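Local coordinates for protein putative hydrolase (Chloroflexus aurantiacus J-10-fl, PDB 3CMN) that is probably a zincin-like metallohydrolase, perhaps a peptidase, whose natural substrate is not established, at residues E56-L67 and M186-Y195; Q141-A149 and R199-E207. All coordinates share one frame; numbering follows the deposited sequence.

Contact 1. Residues E56-L67 and M186-Y195; sequences EPLIADYLGVRL and MTHAFEFEAY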
loop_
_atom_site.group_PDB
_atom_site.type_symbol
_atom_site.label_atom_id
_atom_site.label_comp_id
_atom_site.label_asym_id
_atom_site.label_seq_id
_atom_site.Cartn_x
_atom_site.Cartn_y
_atom_site.Cartn_z
ATOM N N GLU A 56 11.969 2.393 11.798
ATOM C CA GLU A 56 10.898 2.805 12.699
ATOM C C GLU A 56 11.204 4.121 13.415
ATOM O O GLU A 56 10.397 5.055 13.368
ATOM C CB GLU A 56 10.572 1.700 13.713
ATOM C CG GLU A 56 9.159 1.833 14.272
ATOM C CD GLU A 56 8.738 0.685 15.184
ATOM O OE1 GLU A 56 9.055 -0.486 14.868
ATOM O OE2 GLU A 56 8.065 0.961 16.206
ATOM N N PRO A 57 12.377 4.220 14.075
ATOM C CA PRO A 57 12.766 5.447 14.789
ATOM C C PRO A 57 12.826 6.685 13.889
ATOM O O PRO A 57 12.269 7.726 14.229
ATOM C CB PRO A 57 14.141 5.100 15.356
ATOM C CG PRO A 57 14.054 3.620 15.589
ATOM C CD PRO A 57 13.360 3.144 14.321
ATOM N N LEU A 58 13.501 6.571 12.748
ATOM C CA LEU A 58 13.624 7.699 11.827
ATOM C C LEU A 58 12.267 8.200 11.365
ATOM O O LEU A 58 12.069 9.405 11.175
ATOM C CB LEU A 58 14.466 7.317 10.601
ATOM C CG LEU A 58 15.966 7.649 10.642
ATOM C CD1 LEU A 58 16.594 7.167 11.951
ATOM C CD2 LEU A 58 16.657 6.996 9.442
ATOM N N ILE A 59 11.333 7.272 11.184
ATOM C CA ILE A 59 10.006 7.648 10.731
ATOM C C ILE A 59 9.189 8.223 11.885
ATOM O O ILE A 59 8.495 9.226 11.719
ATOM C CB ILE A 59 9.302 6.444 10.084
ATOM C CG1 ILE A 59 10.098 6.023 8.845
ATOM C CG2 ILE A 59 7.881 6.811 9.668
ATOM C CD1 ILE A 59 9.562 4.794 8.146
ATOM N N ALA A 60 9.300 7.593 13.050
ATOM C CA ALA A 60 8.600 8.040 14.245
ATOM C C ALA A 60 8.960 9.493 14.558
ATOM O O ALA A 60 8.089 10.298 14.885
ATOM C CB ALA A 60 8.968 7.147 15.433
ATOM N N ASP A 61 10.249 9.816 14.442
ATOM C CA ASP A 61 10.753 11.158 14.720
ATOM C C ASP A 61 10.295 12.171 13.696
ATOM O O ASP A 61 9.875 13.266 14.049
ATOM C CB ASP A 61 12.285 11.159 14.765
ATOM C CG ASP A 61 12.863 12.550 15.007
ATOM O OD1 ASP A 61 12.705 13.080 16.127
ATOM O OD2 ASP A 61 13.469 13.120 14.074
ATOM N N TYR A 62 10.384 11.813 12.423
ATOM C CA TYR A 62 9.974 12.734 11.377
ATOM C C TYR A 62 8.473 13.030 11.417
ATOM O O TYR A 62 8.041 14.128 11.061
ATOM C CB TYR A 62 10.348 12.175 10.005
ATOM C CG TYR A 62 9.956 13.085 8.861
ATOM C CD1 TYR A 62 10.527 14.346 8.715
ATOM C CD2 TYR A 62 9.008 12.690 7.927
ATOM C CE1 TYR A 62 10.164 15.186 7.667
ATOM C CE2 TYR A 62 8.641 13.523 6.876
ATOM C CZ TYR A 62 9.222 14.770 6.751
ATOM O OH TYR A 62 8.861 15.591 5.701
ATOM N N LEU A 63 7.682 12.053 11.854
ATOM C CA LEU A 63 6.234 12.213 11.915
ATOM C C LEU A 63 5.724 12.571 13.308
ATOM O O LEU A 63 4.556 12.908 13.479
ATOM C CB LEU A 63 5.542 10.938 11.429
ATOM C CG LEU A 63 5.819 10.503 9.994
ATOM C CD1 LEU A 63 5.098 9.193 9.720
ATOM C CD2 LEU A 63 5.372 11.592 9.028
ATOM N N GLY A 64 6.591 12.489 14.305
ATOM C CA GLY A 64 6.180 12.833 15.654
ATOM C C GLY A 64 5.132 11.930 16.287
ATOM O O GLY A 64 4.408 12.353 17.190
ATOM N N VAL A 65 5.034 10.693 15.809
ATOM C CA VAL A 65 4.094 9.724 16.371
ATOM C C VAL A 65 4.792 8.390 16.393
ATOM O O VAL A 65 5.767 8.174 15.674
ATOM C CB VAL A 65 2.805 9.569 15.538
ATOM C CG1 VAL A 65 1.907 10.764 15.759
ATOM C CG2 VAL A 65 3.151 9.417 14.065
ATOM N N ARG A 66 4.292 7.495 17.224
ATOM C CA ARG A 66 4.879 6.184 17.334
ATOM C C ARG A 66 3.838 5.157 16.951
ATOM O O ARG A 66 2.659 5.483 16.800
ATOM C CB ARG A 66 5.370 5.949 18.769
ATOM C CG ARG A 66 6.567 6.816 19.148
ATOM C CD ARG A 66 7.063 6.476 20.535
ATOM N NE ARG A 66 6.198 7.022 21.574
ATOM C CZ ARG A 66 6.296 8.260 22.056
ATOM N NH1 ARG A 66 7.227 9.092 21.601
ATOM N NH2 ARG A 66 5.459 8.672 22.997
ATOM N N LEU A 67 4.280 3.919 16.776
ATOM C CA LEU A 67 3.372 2.847 16.438
ATOM C C LEU A 67 2.772 2.315 17.718
ATOM O O LEU A 67 3.435 2.252 18.750
ATOM C CB LEU A 67 4.102 1.709 15.732
ATOM C CG LEU A 67 4.569 1.904 14.296
ATOM C CD1 LEU A 67 5.167 0.601 13.814
ATOM C CD2 LEU A 67 3.408 2.318 13.405
ATOM N N MET A 186 7.721 0.735 6.154
ATOM C CA MET A 186 7.510 1.290 7.473
ATOM C C MET A 186 6.683 2.558 7.388
ATOM O O MET A 186 5.852 2.826 8.257
ATOM C CB MET A 186 8.851 1.568 8.161
ATOM C CG MET A 186 8.739 2.009 9.618
ATOM S SD MET A 186 8.280 0.682 10.711
ATOM C CE MET A 186 6.590 0.838 10.646
ATOM N N THR A 187 6.899 3.334 6.336
ATOM C CA THR A 187 6.139 4.558 6.176
ATOM C C THR A 187 4.649 4.231 6.144
ATOM O O THR A 187 3.863 4.801 6.905
ATOM C CB THR A 187 6.558 5.328 4.899
ATOM O OG1 THR A 187 7.928 5.721 5.021
ATOM C CG2 THR A 187 5.720 6.587 4.733
ATOM N N HIS A 188 4.271 3.281 5.296
ATOM C CA HIS A 188 2.873 2.895 5.194
ATOM C C HIS A 188 2.308 2.259 6.458
ATOM O O HIS A 188 1.111 2.351 6.722
ATOM C CB HIS A 188 2.672 1.986 3.987
ATOM C CG HIS A 188 2.851 2.698 2.687
ATOM N ND1 HIS A 188 2.021 2.497 1.604
ATOM C CD2 HIS A 188 3.724 3.664 2.319
ATOM C CE1 HIS A 188 2.372 3.318 0.627
ATOM N NE2 HIS A 188 3.403 4.037 1.038
ATOM N N ALA A 189 3.168 1.631 7.249
ATOM C CA ALA A 189 2.718 1.020 8.490
ATOM C C ALA A 189 2.293 2.146 9.426
ATOM O O ALA A 189 1.296 2.038 10.153
ATOM C CB ALA A 189 3.833 0.214 9.110
ATOM N N PHE A 190 3.067 3.227 9.401
ATOM C CA PHE A 190 2.777 4.396 10.215
ATOM C C PHE A 190 1.475 5.051 9.726
ATOM O O PHE A 190 0.576 5.319 10.512
ATOM C CB PHE A 190 3.931 5.410 10.126
ATOM C CG PHE A 190 4.989 5.243 11.197
ATOM C CD1 PHE A 190 5.905 4.192 11.144
ATOM C CD2 PHE A 190 5.051 6.131 12.273
ATOM C CE1 PHE A 190 6.862 4.022 12.142
ATOM C CE2 PHE A 190 6.014 5.973 13.289
ATOM C CZ PHE A 190 6.919 4.916 13.223
ATOM N N GLU A 191 1.384 5.293 8.419
ATOM C CA GLU A 191 0.212 5.926 7.828
ATOM C C GLU A 191 -1.072 5.147 8.113
ATOM O O GLU A 191 -2.136 5.740 8.294
ATOM C CB GLU A 191 0.388 6.079 6.318
ATOM C CG GLU A 191 1.604 6.894 5.904
ATOM C CD GLU A 191 1.724 7.022 4.397
ATOM O OE1 GLU A 191 1.014 7.857 3.805
ATOM O OE2 GLU A 191 2.523 6.269 3.802
ATOM N N PHE A 192 -0.969 3.822 8.163
ATOM C CA PHE A 192 -2.133 2.985 8.428
ATOM C C PHE A 192 -2.383 2.676 9.888
ATOM O O PHE A 192 -3.511 2.345 10.256
ATOM C CB PHE A 192 -2.037 1.646 7.678
ATOM C CG PHE A 192 -2.440 1.726 6.233
ATOM C CD1 PHE A 192 -1.489 1.921 5.244
ATOM C CD2 PHE A 192 -3.779 1.637 5.868
ATOM C CE1 PHE A 192 -1.854 2.026 3.915
ATOM C CE2 PHE A 192 -4.160 1.741 4.529
ATOM C CZ PHE A 192 -3.192 1.938 3.552
ATOM N N GLU A 193 -1.353 2.782 10.722
ATOM C CA GLU A 193 -1.503 2.439 12.132
ATOM C C GLU A 193 -1.190 3.513 13.168
ATOM O O GLU A 193 -1.665 3.427 14.295
ATOM C CB GLU A 193 -0.674 1.184 12.424
ATOM C CG GLU A 193 -0.991 0.036 11.468
ATOM C CD GLU A 193 0.052 -1.071 11.492
ATOM O OE1 GLU A 193 1.246 -0.757 11.312
ATOM O OE2 GLU A 193 -0.317 -2.252 11.684
ATOM N N ALA A 194 -0.399 4.519 12.809
ATOM C CA ALA A 194 -0.057 5.569 13.768
ATOM C C ALA A 194 -1.258 6.482 14.070
ATOM O O ALA A 194 -1.290 7.145 15.099
ATOM C CB ALA A 194 1.130 6.390 13.250
ATOM N N TYR A 195 -2.233 6.517 13.163
ATOM C CA TYR A 195 -3.441 7.315 13.337
ATOM C C TYR A 195 -4.563 6.293 13.347
ATOM O O TYR A 195 -4.965 5.800 12.309
ATOM C CB TYR A 195 -3.601 8.280 12.165
ATOM C CG TYR A 195 -2.292 8.929 11.780
ATOM C CD1 TYR A 195 -1.567 8.473 10.681
ATOM C CD2 TYR A 195 -1.728 9.936 12.570
ATOM C CE1 TYR A 195 -0.310 8.993 10.378
ATOM C CE2 TYR A 195 -0.469 10.465 12.280
ATOM C CZ TYR A 195 0.238 9.984 11.179
ATOM O OH TYR A 195 1.496 10.480 10.877
#

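Contact 2. Residues Q141-A149 and R199-E207; sequences QYDLSLLSA and RTYFRELLE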
loop_
_atom_site.group_PDB
_atom_site.type_symbol
_atom_site.label_atom_id
_atom_site.label_comp_id
_atom_site.label_asym_id
_atom_site.label_seq_id
_atom_site.Cartn_x
_atom_site.Cartn_y
_atom_site.Cartn_z
ATOM N N GLN A 141 4.278 -5.816 2.343
ATOM C CA GLN A 141 3.051 -5.584 3.092
ATOM C C GLN A 141 1.974 -4.631 2.576
ATOM O O GLN A 141 0.794 -4.984 2.559
ATOM C CB GLN A 141 3.400 -5.158 4.517
ATOM C CG GLN A 141 3.846 -6.292 5.411
ATOM C CD GLN A 141 2.921 -6.498 6.600
ATOM O OE1 GLN A 141 3.081 -7.441 7.358
ATOM N NE2 GLN A 141 1.952 -5.610 6.762
ATOM N N TYR A 142 2.358 -3.432 2.169
ATOM C CA TYR A 142 1.364 -2.449 1.743
ATOM C C TYR A 142 1.249 -2.150 0.258
ATOM O O TYR A 142 1.042 -1.007 -0.130
ATOM C CB TYR A 142 1.596 -1.143 2.517
ATOM C CG TYR A 142 1.491 -1.328 4.023
ATOM C CD1 TYR A 142 2.582 -1.769 4.776
ATOM C CD2 TYR A 142 0.271 -1.148 4.677
ATOM C CE1 TYR A 142 2.455 -2.035 6.144
ATOM C CE2 TYR A 142 0.131 -1.407 6.036
ATOM C CZ TYR A 142 1.219 -1.854 6.763
ATOM O OH TYR A 142 1.045 -2.148 8.097
ATOM N N ASP A 143 1.366 -3.169 -0.580
ATOM C CA ASP A 143 1.272 -2.944 -2.015
ATOM C C ASP A 143 -0.170 -2.894 -2.470
ATOM O O ASP A 143 -0.507 -2.226 -3.451
ATOM C CB ASP A 143 2.016 -4.041 -2.775
ATOM C CG ASP A 143 3.524 -3.909 -2.656
ATOM O OD1 ASP A 143 4.229 -4.728 -3.268
ATOM O OD2 ASP A 143 4.003 -2.984 -1.960
ATOM N N LEU A 144 -1.022 -3.599 -1.737
ATOM C CA LEU A 144 -2.436 -3.658 -2.058
ATOM C C LEU A 144 -3.252 -3.015 -0.936
ATOM O O LEU A 144 -3.337 -3.540 0.167
ATOM C CB LEU A 144 -2.838 -5.116 -2.262
ATOM C CG LEU A 144 -1.941 -5.890 -3.243
ATOM C CD1 LEU A 144 -2.370 -7.344 -3.282
ATOM C CD2 LEU A 144 -2.022 -5.262 -4.634
ATOM N N SER A 145 -3.839 -1.862 -1.230
ATOM C CA SER A 145 -4.634 -1.116 -0.258
ATOM C C SER A 145 -5.682 -1.952 0.465
ATOM O O SER A 145 -5.761 -1.917 1.695
ATOM C CB SER A 145 -5.318 0.071 -0.939
ATOM O OG SER A 145 -4.361 0.942 -1.508
ATOM N N LEU A 146 -6.492 -2.697 -0.284
ATOM C CA LEU A 146 -7.535 -3.516 0.333
ATOM C C LEU A 146 -6.999 -4.569 1.300
ATOM O O LEU A 146 -7.730 -5.058 2.161
ATOM C CB LEU A 146 -8.411 -4.178 -0.741
ATOM C CG LEU A 146 -9.405 -3.218 -1.409
ATOM C CD1 LEU A 146 -10.232 -3.959 -2.452
ATOM C CD2 LEU A 146 -10.307 -2.605 -0.351
ATOM N N LEU A 147 -5.727 -4.927 1.165
ATOM C CA LEU A 147 -5.137 -5.894 2.076
ATOM C C LEU A 147 -4.499 -5.146 3.242
ATOM O O LEU A 147 -4.278 -5.714 4.303
ATOM C CB LEU A 147 -4.084 -6.754 1.365
ATOM C CG LEU A 147 -4.583 -7.842 0.405
ATOM C CD1 LEU A 147 -3.381 -8.612 -0.126
ATOM C CD2 LEU A 147 -5.548 -8.799 1.112
ATOM N N SER A 148 -4.222 -3.861 3.043
ATOM C CA SER A 148 -3.610 -3.035 4.083
ATOM C C SER A 148 -4.618 -2.521 5.114
ATOM O O SER A 148 -4.231 -2.023 6.172
ATOM C CB SER A 148 -2.882 -1.840 3.451
ATOM O OG SER A 148 -1.897 -2.262 2.523
ATOM N N ALA A 149 -5.907 -2.641 4.802
ATOM C CA ALA A 149 -6.961 -2.174 5.701
ATOM C C ALA A 149 -6.785 -2.671 7.142
ATOM O O ALA A 149 -6.508 -3.851 7.383
ATOM C CB ALA A 149 -8.336 -2.594 5.163
ATOM N N ARG A 199 -7.903 3.217 9.545
ATOM C CA ARG A 199 -8.536 1.954 9.175
ATOM C C ARG A 199 -10.035 1.957 9.471
ATOM O O ARG A 199 -10.817 1.365 8.735
ATOM C CB ARG A 199 -7.836 0.776 9.870
ATOM C CG ARG A 199 -6.646 0.250 9.063
ATOM C CD ARG A 199 -5.760 -0.716 9.847
ATOM N NE ARG A 199 -4.652 -1.203 9.026
ATOM C CZ ARG A 199 -3.544 -1.759 9.508
ATOM N NH1 ARG A 199 -3.384 -1.907 10.814
ATOM N NH2 ARG A 199 -2.585 -2.151 8.678
ATOM N N THR A 200 -10.435 2.639 10.541
ATOM C CA THR A 200 -11.845 2.733 10.893
ATOM C C THR A 200 -12.543 3.454 9.748
ATOM O O THR A 200 -13.566 2.992 9.233
ATOM C CB THR A 200 -12.047 3.549 12.183
ATOM O OG1 THR A 200 -11.304 2.946 13.247
ATOM C CG2 THR A 200 -13.539 3.604 12.566
ATOM N N TYR A 201 -11.969 4.586 9.352
ATOM C CA TYR A 201 -12.499 5.399 8.270
ATOM C C TYR A 201 -12.462 4.655 6.941
ATOM O O TYR A 201 -13.358 4.813 6.105
ATOM C CB TYR A 201 -11.697 6.693 8.156
ATOM C CG TYR A 201 -12.095 7.564 6.986
ATOM C CD1 TYR A 201 -13.397 8.062 6.866
ATOM C CD2 TYR A 201 -11.170 7.896 5.999
ATOM C CE1 TYR A 201 -13.762 8.870 5.792
ATOM C CE2 TYR A 201 -11.524 8.701 4.923
ATOM C CZ TYR A 201 -12.822 9.188 4.822
ATOM O OH TYR A 201 -13.150 9.997 3.749
ATOM N N PHE A 202 -11.432 3.839 6.742
ATOM C CA PHE A 202 -11.323 3.083 5.500
ATOM C C PHE A 202 -12.389 1.989 5.519
ATOM O O PHE A 202 -13.051 1.731 4.514
ATOM C CB PHE A 202 -9.914 2.485 5.346
ATOM C CG PHE A 202 -9.661 1.858 3.994
ATOM C CD1 PHE A 202 -10.210 2.410 2.830
ATOM C CD2 PHE A 202 -8.868 0.722 3.878
ATOM C CE1 PHE A 202 -9.971 1.835 1.575
ATOM C CE2 PHE A 202 -8.618 0.134 2.620
ATOM C CZ PHE A 202 -9.172 0.692 1.475
ATOM N N ARG A 203 -12.578 1.356 6.670
ATOM C CA ARG A 203 -13.600 0.325 6.754
ATOM C C ARG A 203 -14.971 0.972 6.579
ATOM O O ARG A 203 -15.870 0.370 6.007
ATOM C CB ARG A 203 -13.527 -0.429 8.083
ATOM C CG ARG A 203 -12.680 -1.680 8.007
ATOM C CD ARG A 203 -12.797 -2.529 9.274
ATOM N NE ARG A 203 -11.947 -2.054 10.363
ATOM C CZ ARG A 203 -10.623 -2.192 10.388
ATOM N NH1 ARG A 203 -9.985 -2.800 9.384
ATOM N NH2 ARG A 203 -9.922 -1.705 11.404
ATOM N N GLU A 204 -15.121 2.205 7.062
ATOM C CA GLU A 204 -16.386 2.924 6.927
ATOM C C GLU A 204 -16.706 3.116 5.450
ATOM O O GLU A 204 -17.802 2.795 5.002
ATOM C CB GLU A 204 -16.315 4.303 7.593
ATOM C CG GLU A 204 -16.276 4.292 9.111
ATOM C CD GLU A 204 -16.020 5.676 9.696
ATOM O OE1 GLU A 204 -16.820 6.600 9.445
ATOM O OE2 GLU A 204 -15.011 5.846 10.407
ATOM N N LEU A 205 -15.740 3.645 4.705
ATOM C CA LEU A 205 -15.909 3.904 3.275
ATOM C C LEU A 205 -16.294 2.665 2.487
ATOM O O LEU A 205 -17.038 2.747 1.513
ATOM C CB LEU A 205 -14.622 4.477 2.672
ATOM C CG LEU A 205 -14.052 5.776 3.234
ATOM C CD1 LEU A 205 -12.882 6.241 2.371
ATOM C CD2 LEU A 205 -15.140 6.829 3.253
ATOM N N LEU A 206 -15.766 1.519 2.896
ATOM C CA LEU A 206 -16.061 0.271 2.209
ATOM C C LEU A 206 -17.508 -0.111 2.453
ATOM O O LEU A 206 -18.230 -0.447 1.515
ATOM C CB LEU A 206 -15.134 -0.831 2.700
ATOM C CG LEU A 206 -13.653 -0.584 2.415
ATOM C CD1 LEU A 206 -12.834 -1.680 3.064
ATOM C CD2 LEU A 206 -13.412 -0.531 0.905
ATOM N N GLU A 207 -17.930 -0.050 3.713
ATOM C CA GLU A 207 -19.312 -0.368 4.057
ATOM C C GLU A 207 -20.241 0.525 3.243
ATOM O O GLU A 207 -21.212 0.057 2.664
ATOM C CB GLU A 207 -19.567 -0.136 5.548
ATOM C CG GLU A 207 -18.729 -0.993 6.485
ATOM C CD GLU A 207 -19.129 -2.455 6.465
ATOM O OE1 GLU A 207 -20.081 -2.803 5.730
ATOM O OE2 GLU A 207 -18.496 -3.256 7.186
#

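Contact 1. Residues E56-L67 and M186-Y195
The ring of F190 is clamped between I59 and L67. I59 CG2 lies over the centre of one face, 3.6 Å from the ring centroid and 14° off the ring normal, a CH-pi contact. The opposite face carries L67 CD2, displaced toward the rim at 3.9 Å from the same centroid. With chi1 of I59 at -63°, CG2 stands anti to the backbone N and takes the ring, while CG1, anti to the carbonyl carbon, carries CD1 to M186. There CD1 comes within 3.3 Å of M186 CG, closer than carbons normally pack. The M186 chain, bent at chi2 and chi3, turns its CE back to meet L67 CD1 tip to tip at 3.5 Å. As a knob, F190 fills a hole on helix 41-63 made by E56, I59, A60 and L63, and V65 O sits near the ring plane at the edge, 3.3 Å from F190 CE2. The two helix segments cross at -48° with axes 10.0 Å apart. Helix 174-193 bears an HExxH pattern (H184, E185, H188) consistent with a zincin metal site, and helix 41-63 packs against its C-terminal half. A Schellman motif, with G64 at positive phi as C-prime residue, ends the first helix and sends V65-L67 across the F190 ring. The side-chain contacts of V65 and L63 are longer than that of I59 CD1 with M186: V65 CG2 rests 3.7 Å from A194 CB, and L63 CD1 stands 4.0 Å from Y195 OH, no nearer than to F190 CB. Y195 also stacks on W340. On the more solvent-accessible flank, E56 CG crosses M186 SD obliquely and also touches F190 CE1 while OE1 bonds to V71 N, and the side chain of exposed R66 starts away from the second helix.

Contact 2. Residues Q141-A149 and R199-E207
An extended chain from CG to NE carries the guanidinium of R199 to S148 O, while F202, its CG anti to the backbone N (chi1 -172°), sends its ring toward S145-A149. R199 grips the carbonyl side-on: NE and NH2 each lie 3.0 Å from S148 O, with N-H...O angles of 144° and 140°. The acceptor lies in the guanidinium plane; NE approaches in the carbonyl plane, NH2 somewhat tilted from it. Beyond the guanidinium the contact is mostly apolar. A149 CB packs 3.6 Å from F202 CD2, the polar S145 O lies near the ring plane at the edge, and L146 CD2 touches both F202 CZ and L206 CD2 at 3.9 Å. The short, weakly bonded helix 145-148 is thereby joined to helix 197-210, and L260 of helix 248-279 also touches F202. Within the turn, S148 OG donates to L144 O at 3.0 Å from above the carbonyl plane, opposite the face reached by L147 N. Replacing R199 with a methionine would probably leave S148 O without both donors and E193 without its salt-bridge mate. R199 NH2 packs at the edge of the Y142 ring, near its plane, 3.7 Å from Y142 OH, with the two planes nearly parallel. One cation thus serves a neutral carbonyl through NE and NH2 and a carboxylate through NH1, a division likely to fix the rotation of the guanidinium.

The centres of contact 1 and contact 2 lie about 17 Å apart, and their segments alternate along the chain: 56-67, 141-149, 186-195, 199-207. Helix 174-193 supplies one side of contact 1, and helix 197-210, which follows it directly, supplies one side of contact 2. A salt bridge ties these two helices, E193 OE2 to R199 NH1 at 3.2 Å, and Y142 packs on H188 and F192, with H188 CB 3.5 Å from Y142 CG. Helix 41-63 thus packs on the helix carrying the presumed metal-binding pattern, through residues other than H188, while Y142 of the 141-149 segment lies directly on H188, near what is probably the active site of this largely helical, zincin-like protein.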